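Local coordinates for uncharacterized protein (Pseudomonas aeruginosa UCBPP-PA14, PDB 3FD9), which probably represses the type III secretion regulon as an antiactivator, disrupting the self-association and DNA binding of the transcriptional activator ExsA, at residues P106-G109 against W110-L114; E130-S133 against R134-I138; Q165-T168 against Q169-V172; V236-W239 against L240-N244. All blocks are in the same frame, centred on the assembly; numbering follows the deposited sequence.

Interaction 1: P106-G109 against W110-L114; sequences PVYG and WWESL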
loop_
_atom_site.group_PDB
_atom_site.type_symbol
_atom_site.label_atom_id
_atom_site.label_comp_id
_atom_site.label_asym_id
_atom_site.label_seq_id
_atom_site.Cartn_x
_atom_site.Cartn_y
_atom_site.Cartn_z
ATOM N N PRO A 106 -9.303 -21.136 0.820
ATOM C CA PRO A 106 -10.534 -21.225 0.020
ATOM C C PRO A 106 -11.394 -22.418 0.437
ATOM O O PRO A 106 -12.595 -22.284 0.679
ATOM C CB PRO A 106 -10.011 -21.444 -1.397
ATOM C CG PRO A 106 -8.653 -20.792 -1.391
ATOM C CD PRO A 106 -8.097 -21.075 -0.021
ATOM N N VAL A 107 -10.769 -23.584 0.527
ATOM C CA VAL A 107 -11.470 -24.803 0.897
ATOM C C VAL A 107 -12.171 -24.660 2.237
ATOM O O VAL A 107 -13.293 -25.137 2.413
ATOM C CB VAL A 107 -10.512 -25.999 0.950
ATOM C CG1 VAL A 107 -11.129 -27.145 1.732
ATOM C CG2 VAL A 107 -10.143 -26.429 -0.469
ATOM N N TYR A 108 -11.514 -24.008 3.185
ATOM C CA TYR A 108 -12.095 -23.867 4.516
ATOM C C TYR A 108 -13.271 -22.914 4.502
ATOM O O TYR A 108 -14.239 -23.110 5.215
ATOM C CB TYR A 108 -11.059 -23.390 5.533
ATOM C CG TYR A 108 -11.604 -23.369 6.937
ATOM C CD1 TYR A 108 -11.380 -24.433 7.810
ATOM C CD2 TYR A 108 -12.369 -22.302 7.387
ATOM C CE1 TYR A 108 -11.889 -24.425 9.100
ATOM C CE2 TYR A 108 -12.883 -22.285 8.667
ATOM C CZ TYR A 108 -12.639 -23.348 9.520
ATOM O OH TYR A 108 -13.144 -23.324 10.796
ATOM N N GLY A 109 -13.180 -21.870 3.690
ATOM C CA GLY A 109 -14.295 -20.954 3.536
ATOM C C GLY A 109 -15.486 -21.677 2.947
ATOM O O GLY A 109 -16.624 -21.471 3.356
ATOM N N TRP A 110 -15.213 -22.536 1.977
ATOM C CA TRP A 110 -16.251 -23.351 1.368
ATOM C C TRP A 110 -16.836 -24.333 2.388
ATOM O O TRP A 110 -18.040 -24.355 2.608
ATOM C CB TRP A 110 -15.700 -24.088 0.149
ATOM C CG TRP A 110 -16.701 -24.951 -0.508
ATOM C CD1 TRP A 110 -17.565 -24.597 -1.505
ATOM C CD2 TRP A 110 -16.967 -26.326 -0.214
ATOM N NE1 TRP A 110 -18.350 -25.671 -1.851
ATOM C CE2 TRP A 110 -18.001 -26.744 -1.070
ATOM C CE3 TRP A 110 -16.429 -27.244 0.688
ATOM C CZ2 TRP A 110 -18.504 -28.037 -1.051
ATOM C CZ3 TRP A 110 -16.931 -28.530 0.707
ATOM C CH2 TRP A 110 -17.961 -28.914 -0.154
ATOM N N TRP A 111 -15.985 -25.137 3.016
ATOM C CA TRP A 111 -16.439 -26.043 4.060
ATOM C C TRP A 111 -17.344 -25.306 5.033
ATOM O O TRP A 111 -18.492 -25.676 5.243
ATOM C CB TRP A 111 -15.252 -26.635 4.811
ATOM C CG TRP A 111 -15.636 -27.561 5.918
ATOM C CD1 TRP A 111 -16.199 -28.795 5.789
ATOM C CD2 TRP A 111 -15.481 -27.338 7.325
ATOM N NE1 TRP A 111 -16.406 -29.356 7.026
ATOM C CE2 TRP A 111 -15.973 -28.482 7.985
ATOM C CE3 TRP A 111 -14.972 -26.285 8.090
ATOM C CZ2 TRP A 111 -15.974 -28.600 9.371
ATOM C CZ3 TRP A 111 -14.969 -26.404 9.463
ATOM C CH2 TRP A 111 -15.468 -27.552 10.091
ATOM N N GLU A 112 -16.817 -24.244 5.616
ATOM C CA GLU A 112 -17.568 -23.409 6.538
ATOM C C GLU A 112 -19.010 -23.139 6.081
ATOM O O GLU A 112 -19.935 -23.167 6.891
ATOM C CB GLU A 112 -16.828 -22.091 6.697
ATOM C CG GLU A 112 -17.208 -21.296 7.901
ATOM C CD GLU A 112 -16.520 -19.962 7.909
ATOM O OE1 GLU A 112 -16.512 -19.291 6.851
ATOM O OE2 GLU A 112 -15.980 -19.591 8.970
ATOM N N SER A 113 -19.186 -22.870 4.787
ATOM C CA SER A 113 -20.491 -22.532 4.219
ATOM C C SER A 113 -21.481 -23.678 4.294
ATOM O O SER A 113 -22.680 -23.444 4.399
ATOM C CB SER A 113 -20.358 -22.108 2.756
ATOM O OG SER A 113 -19.619 -20.909 2.625
ATOM N N LEU A 114 -20.995 -24.914 4.205
ATOM C CA LEU A 114 -21.877 -26.065 4.351
ATOM C C LEU A 114 -22.571 -26.010 5.703
ATOM O O LEU A 114 -23.784 -26.159 5.790
ATOM C CB LEU A 114 -21.104 -27.375 4.247
ATOM C CG LEU A 114 -20.405 -27.735 2.942
ATOM C CD1 LEU A 114 -19.785 -29.114 3.090
ATOM C CD2 LEU A 114 -21.383 -27.702 1.768
#
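Two turns near the C-terminal end of helix 96-115 place Y108 beside W111 and E112 along the same helix. The Y108 ring meets the six-membered ring of W111, with CE1 of Y108 3.7 Å from CZ3 of W111. The ring planes stand 56° apart and the centroids 5.3 Å apart, so the pair is oblique. CE3 of W111 lies over one face of the Y108 ring, toward its rim. Both side chains have their CG anti to the backbone N, which sends the two rings out on the same flank of the helix. E112 comes to the edge of the Y108 ring, its OE2 4.1 Å from Y108 CE2. That carboxylate has stronger partners: salt bridges join it to R123 and to R38 of the second subunit. Here the helix meets several neighbouring elements. Y108 stacks on W193, W111 sets edge-to-face with W190, and W110 does the same with W239. The backbone runs in alpha-helical register, and W111 N bonds to V107 O at 2.8 Å. G109 O is gripped twice by S113, by N at 3.3 Å and by OG at 3.1 Å. The two donors reach it from opposite faces of its carbonyl plane. S113 OG turns back beside its own backbone N (chi1 -65°) to make this second bond.

Interaction 2: E130-S133 against R134-I138; sequences ETQS and RQLRI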
loop_
_atom_site.group_PDB
_atom_site.type_symbol
_atom_site.label_atom_id
_atom_site.label_comp_id
_atom_site.label_asym_id
_atom_site.label_seq_id
_atom_site.Cartn_x
_atom_site.Cartn_y
_atom_site.Cartn_z
ATOM N N GLU A 130 -17.589 -2.256 9.071
ATOM C CA GLU A 130 -16.367 -1.690 9.614
ATOM C C GLU A 130 -16.065 -0.390 8.875
ATOM O O GLU A 130 -15.808 0.644 9.487
ATOM C CB GLU A 130 -15.214 -2.678 9.446
ATOM C CG GLU A 130 -14.140 -2.582 10.525
ATOM C CD GLU A 130 -14.547 -3.265 11.827
ATOM O OE1 GLU A 130 -14.353 -2.660 12.906
ATOM O OE2 GLU A 130 -15.064 -4.403 11.769
ATOM N N THR A 131 -16.104 -0.458 7.549
ATOM C CA THR A 131 -15.962 0.715 6.694
ATOM C C THR A 131 -16.912 1.850 7.094
ATOM O O THR A 131 -16.480 2.977 7.315
ATOM C CB THR A 131 -16.238 0.347 5.227
ATOM O OG1 THR A 131 -15.312 -0.662 4.806
ATOM C CG2 THR A 131 -16.109 1.571 4.328
ATOM N N GLN A 132 -18.205 1.555 7.164
ATOM C CA GLN A 132 -19.190 2.546 7.577
ATOM C C GLN A 132 -18.808 3.120 8.929
ATOM O O GLN A 132 -19.016 4.302 9.200
ATOM C CB GLN A 132 -20.588 1.923 7.653
ATOM C CG GLN A 132 -21.617 2.737 8.450
ATOM C CD GLN A 132 -22.142 3.954 7.694
ATOM O OE1 GLN A 132 -21.616 4.326 6.642
ATOM N NE2 GLN A 132 -23.188 4.577 8.230
ATOM N N SER A 133 -18.244 2.271 9.778
ATOM C CA SER A 133 -17.805 2.689 11.102
ATOM C C SER A 133 -16.650 3.672 10.979
ATOM O O SER A 133 -16.699 4.776 11.522
ATOM C CB SER A 133 -17.380 1.475 11.921
ATOM O OG SER A 133 -17.163 1.832 13.272
ATOM N N ARG A 134 -15.613 3.258 10.255
ATOM C CA ARG A 134 -14.458 4.103 9.995
ATOM C C ARG A 134 -14.921 5.435 9.438
ATOM O O ARG A 134 -14.515 6.495 9.911
ATOM C CB ARG A 134 -13.523 3.431 8.992
ATOM C CG ARG A 134 -12.081 3.892 9.082
ATOM C CD ARG A 134 -11.257 2.979 9.989
ATOM N NE ARG A 134 -12.038 2.405 11.087
ATOM C CZ ARG A 134 -12.166 2.956 12.293
ATOM N NH1 ARG A 134 -11.564 4.107 12.571
ATOM N NH2 ARG A 134 -12.900 2.354 13.223
ATOM N N GLN A 135 -15.785 5.369 8.431
ATOM C CA GLN A 135 -16.312 6.561 7.776
ATOM C C GLN A 135 -16.944 7.531 8.762
ATOM O O GLN A 135 -16.807 8.746 8.624
ATOM C CB GLN A 135 -17.320 6.176 6.690
ATOM C CG GLN A 135 -16.667 5.646 5.437
ATOM C CD GLN A 135 -15.545 6.550 4.971
ATOM O OE1 GLN A 135 -15.648 7.777 5.055
ATOM N NE2 GLN A 135 -14.462 5.951 4.483
ATOM N N LEU A 136 -17.636 6.991 9.756
ATOM C CA LEU A 136 -18.274 7.823 10.765
ATOM C C LEU A 136 -17.247 8.469 11.701
ATOM O O LEU A 136 -17.498 9.537 12.255
ATOM C CB LEU A 136 -19.297 7.013 11.566
ATOM C CG LEU A 136 -20.543 6.518 10.829
ATOM C CD1 LEU A 136 -21.372 5.622 11.736
ATOM C CD2 LEU A 136 -21.374 7.682 10.324
ATOM N N ARG A 137 -16.097 7.825 11.878
ATOM C CA ARG A 137 -15.042 8.400 12.705
ATOM C C ARG A 137 -14.371 9.551 11.970
ATOM O O ARG A 137 -14.211 10.638 12.519
ATOM C CB ARG A 137 -14.014 7.344 13.106
ATOM C CG ARG A 137 -14.624 6.147 13.811
ATOM C CD ARG A 137 -13.595 5.358 14.606
ATOM N NE ARG A 137 -14.137 4.073 15.044
ATOM C CZ ARG A 137 -14.969 3.919 16.071
ATOM N NH1 ARG A 137 -15.361 4.973 16.778
ATOM N NH2 ARG A 137 -15.412 2.709 16.391
ATOM N N ILE A 138 -13.982 9.307 10.724
ATOM C CA ILE A 138 -13.470 10.367 9.865
ATOM C C ILE A 138 -14.473 11.515 9.815
ATOM O O ILE A 138 -14.103 12.680 9.708
ATOM C CB ILE A 138 -13.224 9.862 8.428
ATOM C CG1 ILE A 138 -11.877 9.140 8.329
ATOM C CG2 ILE A 138 -13.257 11.019 7.445
ATOM C CD1 ILE A 138 -11.793 7.848 9.124
#
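S133 holds OG anti to its backbone N (chi1 -170°), while R137 starts with CG on the other side, anti to its carbonyl carbon (chi1 -56°), and then runs extended to NE. These settings bring the R137 guanidinium back along the helix toward S133. R137 NH2 ends 3.7 Å from S133 OG, an oblique approach and not a hydrogen bond. On the way, R137 CG passes 3.4 Å from S133 O. The polar partner of S133 OG is Q165 NE2 on helix 157-189, the second arm of the helical hairpin to which helix 119-147 belongs. Q132 and L136 form the other side-chain pair. The Q132 chain bends at chi2, and its NE2 comes within 4.1 Å of L136 CD1. L136 CG also lies against Q132 O of the backbone. Both residues face T168 on the opposing arm, and L136 touches C164 there as well. On the third subunit, R145 packs on Q132 and F142 on L136. T131 and Q135 meet more loosely, through CG2 and CG. Backbone bonds run from R134 N to E130 O, Q135 N to T131 O, L136 N to Q132 O and R137 N to S133 O, as in a regular alpha helix. E130 OE1 lies 5.2 Å from R134 NH2. This is too far for a salt bridge, so any attraction between these opposite charges is probably weak and long-range.

Interaction 3: Q165-T168 against Q169-V172; sequences QART and QEQV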
loop_
_atom_site.group_PDB
_atom_site.type_symbol
_atom_site.label_atom_id
_atom_site.label_comp_id
_atom_site.label_asym_id
_atom_site.label_seq_id
_atom_site.Cartn_x
_atom_site.Cartn_y
_atom_site.Cartn_z
ATOM N N GLN A 165 -23.455 5.770 14.610
ATOM C CA GLN A 165 -22.368 4.960 15.137
ATOM C C GLN A 165 -22.919 3.907 16.093
ATOM O O GLN A 165 -22.504 2.750 16.062
ATOM C CB GLN A 165 -21.328 5.835 15.839
ATOM C CG GLN A 165 -20.059 5.092 16.229
ATOM C CD GLN A 165 -19.212 4.702 15.029
ATOM O OE1 GLN A 165 -18.704 5.562 14.308
ATOM N NE2 GLN A 165 -19.047 3.400 14.815
ATOM N N ALA A 166 -23.863 4.319 16.936
ATOM C CA ALA A 166 -24.523 3.401 17.860
ATOM C C ALA A 166 -25.170 2.241 17.107
ATOM O O ALA A 166 -24.860 1.080 17.361
ATOM C CB ALA A 166 -25.559 4.139 18.704
ATOM N N ARG A 167 -26.070 2.564 16.184
ATOM C CA ARG A 167 -26.721 1.552 15.362
ATOM C C ARG A 167 -25.682 0.634 14.733
ATOM O O ARG A 167 -25.710 -0.580 14.930
ATOM C CB ARG A 167 -27.568 2.210 14.270
ATOM C CG ARG A 167 -28.050 1.252 13.188
ATOM C CD ARG A 167 -28.990 0.185 13.738
ATOM N NE ARG A 167 -30.167 0.762 14.385
ATOM C CZ ARG A 167 -30.400 0.721 15.694
ATOM N NH1 ARG A 167 -29.541 0.116 16.504
ATOM N NH2 ARG A 167 -31.497 1.278 16.194
ATOM N N THR A 168 -24.764 1.224 13.978
ATOM C CA THR A 168 -23.697 0.465 13.344
ATOM C C THR A 168 -23.070 -0.473 14.359
ATOM O O THR A 168 -22.842 -1.643 14.073
ATOM C CB THR A 168 -22.613 1.388 12.759
ATOM O OG1 THR A 168 -23.160 2.133 11.664
ATOM C CG2 THR A 168 -21.434 0.566 12.264
ATOM N N GLN A 169 -22.819 0.049 15.553
ATOM C CA GLN A 169 -22.188 -0.725 16.612
ATOM C C GLN A 169 -23.061 -1.899 17.047
ATOM O O GLN A 169 -22.553 -2.974 17.367
ATOM C CB GLN A 169 -21.887 0.173 17.813
ATOM C CG GLN A 169 -20.596 -0.164 18.534
ATOM C CD GLN A 169 -19.378 -0.030 17.634
ATOM O OE1 GLN A 169 -19.118 -0.888 16.784
ATOM N NE2 GLN A 169 -18.619 1.048 17.822
ATOM N N GLU A 170 -24.374 -1.688 17.059
ATOM C CA GLU A 170 -25.308 -2.722 17.489
ATOM C C GLU A 170 -25.239 -3.920 16.560
ATOM O O GLU A 170 -25.099 -5.056 17.008
ATOM C CB GLU A 170 -26.745 -2.193 17.519
ATOM C CG GLU A 170 -26.921 -0.840 18.196
ATOM C CD GLU A 170 -26.785 -0.899 19.710
ATOM O OE1 GLU A 170 -26.127 -1.833 20.222
ATOM O OE2 GLU A 170 -27.338 -0.003 20.389
ATOM N N GLN A 171 -25.343 -3.662 15.261
ATOM C CA GLN A 171 -25.367 -4.746 14.291
ATOM C C GLN A 171 -24.041 -5.479 14.216
ATOM O O GLN A 171 -24.008 -6.675 13.954
ATOM C CB GLN A 171 -25.815 -4.262 12.910
ATOM C CG GLN A 171 -25.392 -2.859 12.546
ATOM C CD GLN A 171 -26.346 -2.225 11.548
ATOM O OE1 GLN A 171 -25.943 -1.425 10.700
ATOM N NE2 GLN A 171 -27.622 -2.588 11.641
ATOM N N VAL A 172 -22.944 -4.773 14.451
ATOM C CA VAL A 172 -21.657 -5.444 14.537
ATOM C C VAL A 172 -21.710 -6.458 15.683
ATOM O O VAL A 172 -21.301 -7.609 15.526
ATOM C CB VAL A 172 -20.487 -4.449 14.732
ATOM C CG1 VAL A 172 -19.233 -5.175 15.189
ATOM C CG2 VAL A 172 -20.212 -3.701 13.444
#
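Q165 and Q169 lie one turn apart on helix 157-189, the second long arm of the ExsD helical hairpin. Their side chains run side by side and point the same way, with amide planes 34° apart. Their NE2 atoms approach to 3.8 Å, NE2 of Q165 being engaged by S133 of the other arm. Among the charged groups, R167 and E170 cross at about a right angle. R167 bends at chi2 and chi3, which swings its guanidinium edge onto E170. The touching is with carbon: NH1 of R167 is 3.3 Å from CG of E170. The carboxylate stays farther off, with OE2 of E170 4.5 Å from NH1 of R167, beyond a salt bridge. Carbon-to-amide packing follows, as Q171 crosses R167 and sets its NE2 3.7 Å from R167 CD. Q171 also packs on L129 of the first arm and on R145 of the third subunit. Backbone bonds tie the turns together, including Q171 N to R167 O at 3.1 Å and V172 N to T168 O at 3.2 Å. T168 OG1 bonds back to C164 O. V172 CG2, anti to its own carbonyl carbon, rests 3.4 Å from T168 O.

Interaction 4: V236-W239 against L240-N244; sequences VQAW and LHERN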
loop_
_atom_site.group_PDB
_atom_site.type_symbol
_atom_site.label_atom_id
_atom_site.label_comp_id
_atom_site.label_asym_id
_atom_site.label_seq_id
_atom_site.Cartn_x
_atom_site.Cartn_y
_atom_site.Cartn_z
ATOM N N VAL A 236 -7.071 -32.664 -7.499
ATOM C CA VAL A 236 -7.459 -31.615 -6.569
ATOM C C VAL A 236 -7.863 -30.382 -7.358
ATOM O O VAL A 236 -8.720 -29.612 -6.930
ATOM C CB VAL A 236 -6.373 -31.274 -5.504
ATOM C CG1 VAL A 236 -5.422 -32.440 -5.303
ATOM C CG2 VAL A 236 -5.615 -30.013 -5.870
ATOM N N GLN A 237 -7.266 -30.202 -8.527
ATOM C CA GLN A 237 -7.692 -29.116 -9.404
ATOM C C GLN A 237 -9.170 -29.289 -9.709
ATOM O O GLN A 237 -9.959 -28.374 -9.511
ATOM C CB GLN A 237 -6.867 -29.085 -10.695
ATOM C CG GLN A 237 -6.953 -27.772 -11.463
ATOM C CD GLN A 237 -8.119 -27.745 -12.441
ATOM O OE1 GLN A 237 -8.774 -28.765 -12.675
ATOM N NE2 GLN A 237 -8.373 -26.582 -13.028
ATOM N N ALA A 238 -9.540 -30.482 -10.159
ATOM C CA ALA A 238 -10.921 -30.791 -10.523
ATOM C C ALA A 238 -11.875 -30.599 -9.352
ATOM O O ALA A 238 -12.985 -30.108 -9.525
ATOM C CB ALA A 238 -11.016 -32.208 -11.040
ATOM N N TRP A 239 -11.443 -31.004 -8.163
ATOM C CA TRP A 239 -12.284 -30.903 -6.979
ATOM C C TRP A 239 -12.611 -29.446 -6.698
ATOM O O TRP A 239 -13.765 -29.092 -6.473
ATOM C CB TRP A 239 -11.582 -31.512 -5.771
ATOM C CG TRP A 239 -12.486 -31.748 -4.614
ATOM C CD1 TRP A 239 -13.229 -32.861 -4.379
ATOM C CD2 TRP A 239 -12.734 -30.861 -3.516
ATOM N NE1 TRP A 239 -13.936 -32.722 -3.211
ATOM C CE2 TRP A 239 -13.647 -31.503 -2.659
ATOM C CE3 TRP A 239 -12.278 -29.583 -3.177
ATOM C CZ2 TRP A 239 -14.116 -30.917 -1.491
ATOM C CZ3 TRP A 239 -12.746 -29.001 -2.012
ATOM C CH2 TRP A 239 -13.654 -29.668 -1.184
ATOM N N LEU A 240 -11.583 -28.602 -6.717
ATOM C CA LEU A 240 -11.743 -27.191 -6.405
ATOM C C LEU A 240 -12.607 -26.547 -7.460
ATOM O O LEU A 240 -13.506 -25.766 -7.160
ATOM C CB LEU A 240 -10.386 -26.493 -6.377
ATOM C CG LEU A 240 -9.397 -26.941 -5.304
ATOM C CD1 LEU A 240 -8.052 -26.248 -5.499
ATOM C CD2 LEU A 240 -9.959 -26.652 -3.934
ATOM N N HIS A 241 -12.314 -26.882 -8.707
ATOM C CA HIS A 241 -13.026 -26.321 -9.843
ATOM C C HIS A 241 -14.534 -26.582 -9.785
ATOM O O HIS A 241 -15.331 -25.667 -9.924
ATOM C CB HIS A 241 -12.443 -26.869 -11.142
ATOM C CG HIS A 241 -12.858 -26.101 -12.353
ATOM N ND1 HIS A 241 -13.346 -26.707 -13.489
ATOM C CD2 HIS A 241 -12.870 -24.769 -12.599
ATOM C CE1 HIS A 241 -13.636 -25.782 -14.387
ATOM N NE2 HIS A 241 -13.357 -24.598 -13.872
ATOM N N GLU A 242 -14.923 -27.830 -9.569
ATOM C CA GLU A 242 -16.335 -28.186 -9.517
ATOM C C GLU A 242 -17.078 -27.477 -8.401
ATOM O O GLU A 242 -18.294 -27.617 -8.263
ATOM C CB GLU A 242 -16.492 -29.694 -9.365
ATOM C CG GLU A 242 -16.454 -30.442 -10.693
ATOM C CD GLU A 242 -15.968 -31.865 -10.546
ATOM O OE1 GLU A 242 -16.363 -32.536 -9.562
ATOM O OE2 GLU A 242 -15.191 -32.310 -11.420
ATOM N N ARG A 243 -16.338 -26.710 -7.610
ATOM C CA ARG A 243 -16.903 -26.007 -6.472
ATOM C C ARG A 243 -16.549 -24.528 -6.556
ATOM O O ARG A 243 -16.710 -23.765 -5.594
ATOM C CB ARG A 243 -16.396 -26.625 -5.171
ATOM C CG ARG A 243 -17.305 -27.678 -4.620
ATOM C CD ARG A 243 -16.570 -28.633 -3.701
ATOM N NE ARG A 243 -16.078 -29.804 -4.413
ATOM C CZ ARG A 243 -16.625 -31.012 -4.336
ATOM N NH1 ARG A 243 -17.688 -31.222 -3.568
ATOM N NH2 ARG A 243 -16.107 -32.016 -5.030
ATOM N N ASN A 244 -16.054 -24.126 -7.719
ATOM C CA ASN A 244 -15.793 -22.722 -7.961
ATOM C C ASN A 244 -14.740 -22.173 -6.997
ATOM O O ASN A 244 -14.815 -21.018 -6.571
ATOM C CB ASN A 244 -17.095 -21.939 -7.830
ATOM C CG ASN A 244 -17.005 -20.560 -8.426
ATOM O OD1 ASN A 244 -16.460 -20.378 -9.519
ATOM N ND2 ASN A 244 -17.541 -19.571 -7.710
#
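The guanidinium of R243 lies flat on the indole of W239, with planes 21° apart and centres 3.6 Å apart. This is a cation-pi stack. R243 CZ sits over the five-membered ring, 3.6 Å from its centroid and 23° off the normal. The aliphatic part of the chain continues the overlap, and R243 CD makes a CH-pi contact with the six-membered ring, 4.0 Å from its centroid. R243 NE lies over the middle of the indole face. The same NE donates to W239 O, 3.2 Å away, in a nearly straight bond with the oxygen in the guanidinium plane. A bend at chi3 (-93°) turns the guanidinium back over the ring while NE reaches that carbonyl. One residue therefore offers R243 both an aromatic face and a backbone acceptor, which limits rotation of the guanidinium.

The stack marks the end of helix 232-241, within the C-terminal family region. The helix closes in a Schellman motif, with N244 as the positive-phi C-prime residue, L245 N reaching L240 O and N244 N reaching H241 O. H241 to N244 form a type I turn that carries R243 back toward W239. L240 approaches W239 at about a right angle. Its CD2 lies at the edge of the indole, 3.8 Å from W239 CE3. W110 of helix 96-115 touches R243. C218 and L219 of helix 217-223 pack on W239, and V107 touches both W239 and L240. E242 N continues the helical bonding to A238 O at 3.0 Å.

In the fold
The four contacts fall into two touching pairs. Interactions 1 and 4 have centres about 13 Å apart and meet where helix 96-115 packs on helix 232-241 and the turn that follows it. There W110 CZ2 lies 3.3 Å from R243 CD, and V107 CG2 lies 3.5 Å from L240 CD2. Interactions 2 and 3 sit on the two arms of the helical hairpin, with centres about 11 Å apart. A probable hydrogen bond of 2.9 Å between Q165 NE2 and S133 OG joins them. The pairs are well separated: the centres of interactions 2 and 4 are about 37 Å apart, on opposite sides of the chain's centre. Interactions 1 and 2 both touch the second subunit.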